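Local atomic coordinates of transcription elongation factor SPT6 (Candida glabrata, PDB entry 3PJP), a protein that binds the phosphorylated C-terminal repeat domain of RNA polymerase II through its tandem SH2 domain and probably acts as a histone H3-H4 chaperone during transcription elongation. Residues A[173-178]-A[189-194]. Numbering follows the deposited sequence.
Sequences LVNYNY and KTLLKS
L191 of helix 181-191 meets the hairpin bend 173-178 with a single methyl group, CD1. The apolar part of the contact comes from L173 and V174: CD1 of L191 lies 4.1 Å from CB of V174 and 4.2 Å from CD2 of L173, the two leucine side chains running alongside each other and pointing opposite ways. With CD1 of L191 anti to CA (chi2 167°), the side chain is drawn out to its full length toward the bend. Two polar groups complete the seat of the methyl by van der Waals contact alone, ND2 of N175 and the hydroxyl OH of Y178, each 4.1 Å from CD1 of L191. No hydrogen bond links the two segments.

This is the second SH2 unit of the tandem, where helix 181-191 packs on the central sheet and strands 171-173 and 176-178 form its edge hairpin. L173 is the buried member, also touching L184 and F188 of that helix, while L191 reaches W162 on strand 159-166.

Hydrogen bonds within the bend fix the polar groups. V174 forms a classic gamma turn, N175 N donating to L173 O at a short 2.6 Å. N175 ND2 gives a second bond to L173 O (2.9 Å), tilted 21° from the amide plane, and a straighter one, in that plane, to Y178 OH (2.9 Å). The two bonds of ND2 hold the amide's rotation; with the amide so turned, OD1 of N175 lies 3.5 Å above the plane of the Y176 ring, over its centre.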
# COMPACT_ATOMS: atom_id res chain seq x y z
N LEU A 173 10.06 1.05 3.84
CA LEU A 173 10.92 -0.10 4.10
C LEU A 173 11.83 0.21 5.28
O LEU A 173 12.77 1.03 5.16
CB LEU A 173 11.74 -0.46 2.86
CG LEU A 173 12.75 -1.59 3.05
CD1 LEU A 173 12.04 -2.87 3.46
CD2 LEU A 173 13.59 -1.81 1.79
N VAL A 174 11.55 -0.45 6.41
CA VAL A 174 12.37 -0.38 7.63
C VAL A 174 12.46 1.01 8.27
O VAL A 174 12.04 1.20 9.42
CB VAL A 174 13.79 -0.94 7.39
CG1 VAL A 174 14.63 -0.85 8.67
CG2 VAL A 174 13.70 -2.39 6.92
N ASN A 175 12.98 1.97 7.53
CA ASN A 175 13.25 3.29 8.09
C ASN A 175 12.55 4.44 7.40
O ASN A 175 11.95 5.29 8.05
CB ASN A 175 14.77 3.56 8.21
CG ASN A 175 15.53 3.44 6.87
OD1 ASN A 175 16.72 3.78 6.81
ND2 ASN A 175 14.87 2.96 5.82
N TYR A 176 12.63 4.46 6.07
CA TYR A 176 12.14 5.60 5.31
C TYR A 176 10.97 5.23 4.42
O TYR A 176 10.78 4.07 4.05
CB TYR A 176 13.24 6.15 4.40
CG TYR A 176 14.53 6.56 5.09
CD1 TYR A 176 14.53 7.01 6.41
CD2 TYR A 176 15.72 6.51 4.42
CE1 TYR A 176 15.72 7.39 7.03
CE2 TYR A 176 16.91 6.88 5.02
CZ TYR A 176 16.90 7.32 6.33
OH TYR A 176 18.08 7.69 6.93
N ASN A 177 10.21 6.26 4.06
CA ASN A 177 9.17 6.17 3.07
C ASN A 177 9.79 6.59 1.75
O ASN A 177 9.85 7.78 1.43
CB ASN A 177 8.05 7.15 3.46
CG ASN A 177 6.74 6.77 2.87
OD1 ASN A 177 6.61 6.61 1.66
ND2 ASN A 177 5.74 6.58 3.73
N TYR A 178 10.32 5.63 1.00
CA TYR A 178 11.03 5.93 -0.24
C TYR A 178 10.07 6.41 -1.32
O TYR A 178 9.11 5.72 -1.66
CB TYR A 178 11.85 4.69 -0.70
CG TYR A 178 12.91 4.30 0.31
CD1 TYR A 178 14.17 4.91 0.29
CD2 TYR A 178 12.66 3.37 1.31
CE1 TYR A 178 15.14 4.58 1.22
CE2 TYR A 178 13.63 3.03 2.26
CZ TYR A 178 14.87 3.65 2.20
OH TYR A 178 15.87 3.35 3.11
N LYS A 189 19.36 -1.76 -1.11
CA LYS A 189 20.76 -2.14 -1.27
C LYS A 189 21.64 -1.57 -0.16
O LYS A 189 22.59 -2.22 0.28
CB LYS A 189 21.28 -1.76 -2.66
CG LYS A 189 20.59 -2.53 -3.79
CD LYS A 189 21.04 -2.07 -5.16
CE LYS A 189 20.26 -2.80 -6.25
NZ LYS A 189 20.63 -2.33 -7.62
N THR A 190 21.31 -0.38 0.31
CA THR A 190 22.05 0.26 1.40
C THR A 190 21.84 -0.51 2.71
O THR A 190 22.78 -0.72 3.50
CB THR A 190 21.66 1.75 1.52
OG1 THR A 190 22.12 2.45 0.36
CG2 THR A 190 22.24 2.39 2.76
N LEU A 191 20.61 -0.95 2.93
CA LEU A 191 20.25 -1.70 4.13
C LEU A 191 20.86 -3.10 4.15
O LEU A 191 20.84 -3.77 5.18
CB LEU A 191 18.72 -1.79 4.25
CG LEU A 191 18.06 -0.46 4.62
CD1 LEU A 191 16.56 -0.52 4.41
CD2 LEU A 191 18.41 -0.06 6.05
N LEU A 192 21.38 -3.56 3.01
CA LEU A 192 22.09 -4.85 3.00
C LEU A 192 23.52 -4.73 3.52
O LEU A 192 24.14 -5.73 3.85
CB LEU A 192 22.11 -5.47 1.60
CG LEU A 192 20.75 -5.86 1.03
CD1 LEU A 192 20.92 -6.44 -0.35
CD2 LEU A 192 20.04 -6.84 1.96
N LYS A 193 24.03 -3.52 3.58
CA LYS A 193 25.40 -3.28 4.03
C LYS A 193 25.41 -3.08 5.53
O LYS A 193 24.42 -2.65 6.11
CB LYS A 193 25.94 -2.02 3.36
CG LYS A 193 26.11 -2.09 1.85
CD LYS A 193 26.63 -0.75 1.35
CE LYS A 193 27.08 -0.81 -0.09
NZ LYS A 193 27.96 0.35 -0.43
N SER A 194 26.53 -3.40 6.18
CA SER A 194 26.68 -3.05 7.58
C SER A 194 26.58 -1.54 7.73
O SER A 194 26.98 -0.79 6.82
CB SER A 194 28.01 -3.55 8.14
OG SER A 194 29.11 -2.98 7.45